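Local atomic coordinates of acetylxylan esterase / glucomannan deacetylase (Cellvibrio japonicus, PDB entry 2WAA), a protein that removes acetyl groups from xylan and glucomannan as a family 2 carbohydrate esterase, taking part in the breakdown of plant cell wall polysaccharides. Residues Ile233-Phe238 / Ala274-Asp279; Val269-Ala274 / Ala303-His308. One frame throughout, in Å; residues are numbered along the deposited sequence.

Contact 1 of 2, residues Ile233-Phe238 / Ala274-Asp279; sequences IGTNDF and AILNGD. With ACT (acetate ion), chain C.
Thr235 and Ile275 meet methyl to methyl, their side chains crossing at about a right angle with Thr235 CG2 3.7 Å from Ile275 CG2. Thr235 CG2 stands anti to the backbone N (chi1 -58° for OG1), which turns the methyl to Ile275 and sets OG1 beside the backbone N. That hydroxyl binds a water at 2.8 Å from OG1, and the same water accepts a hydrogen bond from Leu276 N at 3.0 Å, so the polar half of the threonine reaches the other segment through one bridging molecule. No direct hydrogen bond joins the two segments.

Leu276 fills the second half of the contact. Its CD2 lies 3.8 Å from Phe238 CB and also packs on Thr235 CA, while CD1 approaches Phe238 CG, meeting the ring obliquely. The leucine and phenylalanine side chains again cross at about a right angle. Gly234 O, 4.3 Å from Leu276 CD1, also takes the backbone bond from Phe238 N in the short, weakly bonded helical turn 235-238.

Beside the Thr235-Ile275 pair sits an acetate ion, probably from the crystallisation liquor. Its CH3 is 3.8 Å from Ile275 CD1, and its OXT takes a nearly straight hydrogen bond (169°) from Asn236 ND2 at 2.9 Å. Asn236 is inferred to stabilise the transition state; Gly186 N, Ser141 N and His316 NE2 also bind the acetate, a position consistent with the catalytic pocket, Ser141 and His316 being the inferred nucleophile and charge-relay histidine. Ile275 and Thr235 wall its methyl.

The turn 235-238 follows strand 228-231 of the parallel sheet, and 274-279 leads from strand 267-270 into helix 278-295, where Ala283 and Leu284 pack on Phe238, and Leu284 also on Leu276.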
loop_
_atom_site.group_PDB
_atom_site.type_symbol
_atom_site.label_atom_id
_atom_site.label_comp_id
_atom_site.label_asym_id
_atom_site.label_seq_id
_atom_site.Cartn_x
_atom_site.Cartn_y
_atom_site.Cartn_z
ATOM N N ILE A 233 -3.435 -12.681 -0.929
ATOM C CA ILE A 233 -2.164 -13.376 -0.642
ATOM C C ILE A 233 -2.220 -14.743 -1.314
ATOM O O ILE A 233 -3.321 -15.241 -1.642
ATOM C CB ILE A 233 -1.967 -13.523 0.893
ATOM C CG1 ILE A 233 -0.548 -13.934 1.237
ATOM C CG2 ILE A 233 -3.004 -14.515 1.485
ATOM C CD1 ILE A 233 0.478 -12.720 1.084
ATOM N N GLY A 234 -1.059 -15.360 -1.535
ATOM C CA GLY A 234 -1.049 -16.716 -2.052
ATOM C C GLY A 234 0.004 -17.064 -3.098
ATOM O O GLY A 234 0.511 -18.183 -3.067
ATOM N N THR A 235 0.325 -16.152 -4.028
ATOM C CA THR A 235 1.287 -16.469 -5.088
ATOM C C THR A 235 2.529 -17.158 -4.495
ATOM O O THR A 235 2.981 -18.188 -5.003
ATOM C CB THR A 235 1.760 -15.217 -5.771
ATOM O OG1 THR A 235 0.601 -14.549 -6.299
ATOM C CG2 THR A 235 2.718 -15.548 -6.937
ATOM N N ASN A 236 3.089 -16.596 -3.441
ATOM C CA ASN A 236 4.396 -17.114 -2.990
ATOM C C ASN A 236 4.267 -18.440 -2.261
ATOM O O ASN A 236 5.198 -19.263 -2.279
ATOM C CB ASN A 236 5.130 -16.027 -2.174
ATOM C CG ASN A 236 5.409 -14.801 -3.026
ATOM O OD1 ASN A 236 5.994 -14.927 -4.122
ATOM N ND2 ASN A 236 4.923 -13.601 -2.582
ATOM N N ASP A 237 3.132 -18.659 -1.593
ATOM C CA ASP A 237 2.885 -19.955 -0.972
ATOM C C ASP A 237 2.907 -21.083 -1.996
ATOM O O ASP A 237 3.226 -22.239 -1.654
ATOM C CB ASP A 237 1.530 -19.991 -0.280
ATOM C CG ASP A 237 1.466 -19.035 0.887
ATOM O OD1 ASP A 237 2.242 -19.247 1.857
ATOM O OD2 ASP A 237 0.669 -18.064 0.811
ATOM N N PHE A 238 2.463 -20.767 -3.224
ATOM C CA PHE A 238 2.362 -21.777 -4.318
ATOM C C PHE A 238 3.603 -21.853 -5.207
ATOM O O PHE A 238 3.692 -22.715 -6.099
ATOM C CB PHE A 238 1.094 -21.507 -5.181
ATOM C CG PHE A 238 -0.172 -21.892 -4.475
ATOM C CD1 PHE A 238 -0.533 -21.238 -3.304
ATOM C CD2 PHE A 238 -0.962 -22.935 -4.915
ATOM C CE1 PHE A 238 -1.684 -21.594 -2.606
ATOM C CE2 PHE A 238 -2.108 -23.310 -4.242
ATOM C CZ PHE A 238 -2.487 -22.656 -3.071
ATOM N N ALA A 274 -3.481 -12.375 -9.342
ATOM C CA ALA A 274 -3.315 -12.423 -10.792
ATOM C C ALA A 274 -2.175 -13.274 -11.319
ATOM O O ALA A 274 -2.122 -13.514 -12.528
ATOM C CB ALA A 274 -3.111 -11.006 -11.324
ATOM N N ILE A 275 -1.214 -13.636 -10.477
ATOM C CA ILE A 275 -0.022 -14.332 -11.008
ATOM C C ILE A 275 -0.262 -15.842 -11.212
ATOM O O ILE A 275 0.137 -16.383 -12.255
ATOM C CB ILE A 275 1.236 -14.089 -10.121
ATOM C CG1 ILE A 275 1.674 -12.625 -10.299
ATOM C CG2 ILE A 275 2.326 -15.027 -10.542
ATOM C CD1 ILE A 275 2.799 -12.228 -9.356
ATOM N N LEU A 276 -0.918 -16.496 -10.242
ATOM C CA LEU A 276 -1.110 -17.940 -10.321
ATOM C C LEU A 276 -1.978 -18.292 -11.499
ATOM O O LEU A 276 -2.900 -17.555 -11.885
ATOM C CB LEU A 276 -1.791 -18.496 -9.060
ATOM C CG LEU A 276 -0.931 -18.371 -7.803
ATOM C CD1 LEU A 276 -1.735 -18.997 -6.661
ATOM C CD2 LEU A 276 0.423 -19.024 -7.989
ATOM N N ASN A 277 -1.688 -19.439 -12.064
ATOM C CA ASN A 277 -2.393 -19.846 -13.253
ATOM C C ASN A 277 -2.615 -21.321 -13.155
ATOM O O ASN A 277 -2.023 -21.977 -12.274
ATOM C CB ASN A 277 -1.490 -19.597 -14.428
ATOM C CG ASN A 277 -2.205 -19.515 -15.679
ATOM O OD1 ASN A 277 -3.473 -19.483 -15.718
ATOM N ND2 ASN A 277 -1.433 -19.480 -16.766
ATOM N N GLY A 278 -3.466 -21.844 -14.043
ATOM C CA GLY A 278 -3.612 -23.299 -14.130
ATOM C C GLY A 278 -3.928 -24.036 -12.844
ATOM O O GLY A 278 -4.832 -23.653 -12.135
ATOM N N ASP A 279 -3.216 -25.125 -12.566
ATOM C CA ASP A 279 -3.533 -25.967 -11.426
ATOM C C ASP A 279 -3.326 -25.207 -10.141
ATOM O O ASP A 279 -4.072 -25.401 -9.186
ATOM C CB ASP A 279 -2.654 -27.246 -11.336
ATOM C CG ASP A 279 -2.903 -28.241 -12.495
ATOM O OD1 ASP A 279 -3.955 -28.155 -13.180
ATOM O OD2 ASP A 279 -2.019 -29.115 -12.700
HETATM C C ACT C . 5.627 -11.702 -5.284
HETATM O O ACT C . 6.775 -11.654 -5.850
HETATM O OXT ACT C . 5.584 -11.256 -4.114
HETATM C CH3 ACT C . 4.389 -12.243 -5.948
HETATM O O HOH W 1 -1.699 -14.943 -7.851
#

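Contact 2 of 2, residues Val269-Ala274 / Ala303-His308; sequences VLTEGA and ASSSHH
Two neighbouring strands of the parallel sheet, 267-270 and 300-302, lead into this contact, which joins the end of strand 267-270 with the loop after it, Val269-Ala274, to the loop after strand 300-302, Ala303-His308; the two run in nearly the same direction. Ala303 N donates to Leu270 O at 3.2 Å and 163° at the hydrogen, with the donor nearly in line with the carbonyl. Beside it Val269 CG1 packs on Ala303 CB at 3.8 Å.

Between this bond and the next backbone bond, at Ala274, side chains link the two segments. Thr271 OG1, anti to its backbone N (chi1 178°), gives a weak bond to Ala303 O. Next, Ser305 OG donates a weak, long bond to Glu272 OE2 at 3.4 Å. The stronger partners of the glutamate lie elsewhere: Tyr302 OH binds OE1, and Lys281 of helix 278-295 forms a salt bridge with OE2. Lys281 NZ also bonds to Ser305 O, tying the helix to both loops and probably offsetting the charge of this buried carboxylate.

At the far end Ala274 O is gripped by two donors of consecutive residues. His308 N lies 2.9 Å from Ala274 O, in the carbonyl plane on a lone pair. His307 ND1, 3.1 Å from Ala274 O, adds a weak bond bent to 124°, and His307 CA makes a CH...O contact with the same oxygen. The methyl CB of Ala274 meets the edge of the His308 ring, 3.9 Å from CD2 and in the ring plane. Met325 of helix 319-337 touches both residues.

Loops leaving the C-terminal edge of a parallel sheet flanked by helices are where SGNH/GDSL hydrolases place their catalytic residues; here the second loop goes on to Asp314 and His316, inferred members of the charge relay.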
loop_
_atom_site.group_PDB
_atom_site.type_symbol
_atom_site.label_atom_id
_atom_site.label_comp_id
_atom_site.label_asym_id
_atom_site.label_seq_id
_atom_site.Cartn_x
_atom_site.Cartn_y
_atom_site.Cartn_z
ATOM N N VAL A 269 -12.975 -9.705 1.601
ATOM C CA VAL A 269 -13.059 -10.306 0.262
ATOM C C VAL A 269 -11.753 -11.043 -0.007
ATOM O O VAL A 269 -10.681 -10.431 0.063
ATOM C CB VAL A 269 -13.329 -9.226 -0.810
ATOM C CG1 VAL A 269 -13.320 -9.841 -2.195
ATOM C CG2 VAL A 269 -14.692 -8.619 -0.566
ATOM N N LEU A 270 -11.828 -12.353 -0.305
ATOM C CA LEU A 270 -10.648 -13.133 -0.562
ATOM C C LEU A 270 -10.496 -13.309 -2.054
ATOM O O LEU A 270 -11.480 -13.475 -2.775
ATOM C CB LEU A 270 -10.745 -14.530 0.093
ATOM C CG LEU A 270 -11.158 -14.489 1.567
ATOM C CD1 LEU A 270 -11.191 -15.896 2.145
ATOM C CD2 LEU A 270 -10.152 -13.649 2.308
ATOM N N THR A 271 -9.263 -13.266 -2.527
ATOM C CA THR A 271 -9.039 -13.488 -3.959
ATOM C C THR A 271 -7.677 -14.152 -4.157
ATOM O O THR A 271 -6.762 -13.937 -3.353
ATOM C CB THR A 271 -9.112 -12.125 -4.751
ATOM O OG1 THR A 271 -8.841 -12.407 -6.121
ATOM C CG2 THR A 271 -8.042 -11.207 -4.302
ATOM N N GLU A 272 -7.533 -14.966 -5.204
ATOM C CA GLU A 272 -6.266 -15.679 -5.429
ATOM C C GLU A 272 -5.178 -14.823 -6.073
ATOM O O GLU A 272 -4.047 -15.227 -6.163
ATOM C CB GLU A 272 -6.510 -16.939 -6.291
ATOM C CG GLU A 272 -6.860 -16.676 -7.755
ATOM C CD GLU A 272 -8.345 -16.462 -8.015
ATOM O OE1 GLU A 272 -9.119 -16.173 -7.081
ATOM O OE2 GLU A 272 -8.750 -16.563 -9.194
ATOM N N GLY A 273 -5.548 -13.667 -6.589
ATOM C CA GLY A 273 -4.564 -12.816 -7.236
ATOM C C GLY A 273 -4.341 -13.160 -8.716
ATOM O O GLY A 273 -4.928 -14.122 -9.272
ATOM N N ALA A 274 -3.481 -12.375 -9.342
ATOM C CA ALA A 274 -3.315 -12.423 -10.792
ATOM C C ALA A 274 -2.175 -13.274 -11.319
ATOM O O ALA A 274 -2.122 -13.514 -12.528
ATOM C CB ALA A 274 -3.111 -11.006 -11.324
ATOM N N ALA A 303 -13.969 -12.800 -4.664
ATOM C CA ALA A 303 -14.014 -12.136 -5.957
ATOM C C ALA A 303 -13.139 -12.924 -6.937
ATOM O O ALA A 303 -12.019 -13.277 -6.588
ATOM C CB ALA A 303 -13.490 -10.705 -5.854
ATOM N N SER A 304 -13.637 -13.193 -8.132
ATOM C CA SER A 304 -12.842 -13.956 -9.083
ATOM C C SER A 304 -11.927 -13.016 -9.858
ATOM O O SER A 304 -12.180 -11.811 -10.002
ATOM C CB SER A 304 -13.759 -14.725 -10.069
ATOM O OG SER A 304 -14.647 -13.842 -10.741
ATOM N N SER A 305 -10.893 -13.574 -10.454
ATOM C CA SER A 305 -10.070 -12.700 -11.270
ATOM C C SER A 305 -9.392 -13.454 -12.368
ATOM O O SER A 305 -9.369 -14.694 -12.348
ATOM C CB SER A 305 -9.013 -12.118 -10.405
ATOM O OG SER A 305 -8.356 -13.197 -9.810
ATOM N N SER A 306 -8.852 -12.693 -13.310
ATOM C CA SER A 306 -8.165 -13.257 -14.439
ATOM C C SER A 306 -6.718 -13.414 -14.055
ATOM O O SER A 306 -6.195 -12.635 -13.274
ATOM C CB SER A 306 -8.217 -12.292 -15.643
ATOM O OG SER A 306 -9.535 -12.269 -16.161
ATOM N N HIS A 307 -6.053 -14.342 -14.703
ATOM C CA HIS A 307 -4.589 -14.352 -14.676
ATOM C C HIS A 307 -4.041 -13.278 -15.601
ATOM O O HIS A 307 -4.535 -13.101 -16.719
ATOM C CB HIS A 307 -4.114 -15.735 -15.153
ATOM C CG HIS A 307 -2.662 -15.787 -15.531
ATOM N ND1 HIS A 307 -1.652 -15.746 -14.603
ATOM C CD2 HIS A 307 -2.059 -15.987 -16.736
ATOM C CE1 HIS A 307 -0.480 -15.872 -15.215
ATOM N NE2 HIS A 307 -0.700 -16.013 -16.508
ATOM N N HIS A 308 -3.023 -12.536 -15.147
ATOM C CA HIS A 308 -2.289 -11.625 -16.027
ATOM C C HIS A 308 -0.854 -12.059 -16.082
ATOM O O HIS A 308 -0.245 -12.296 -15.056
ATOM C CB HIS A 308 -2.418 -10.188 -15.524
ATOM C CG HIS A 308 -3.831 -9.713 -15.536
ATOM N ND1 HIS A 308 -4.439 -9.235 -16.682
ATOM C CD2 HIS A 308 -4.784 -9.725 -14.574
ATOM C CE1 HIS A 308 -5.697 -8.938 -16.413
ATOM N NE2 HIS A 308 -5.935 -9.226 -15.144
#

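How the contacts relate
Ala274 belongs to both contacts, so one loop after strand 267-270 faces the chain after strand 228-231 in contact 1 and the chain after strand 300-302 in contact 2. The two also touch where His307 ND1 packs 3.0 Å from Ile275 O. Contact 1 is the more buried and mostly apolar, resting on methyl packing, one bridging water and the edge of the acetate-occupied pocket. Contact 2 buries more surface, 377 against 224 Å², yet is only partly buried and largely polar, with backbone and side-chain hydrogen bonds prolonging the strand pairing. Helix 278-295 begins at the end of contact 1 and packs on both; its Lys281 touches Leu276 and bonds Glu272 and Ser305.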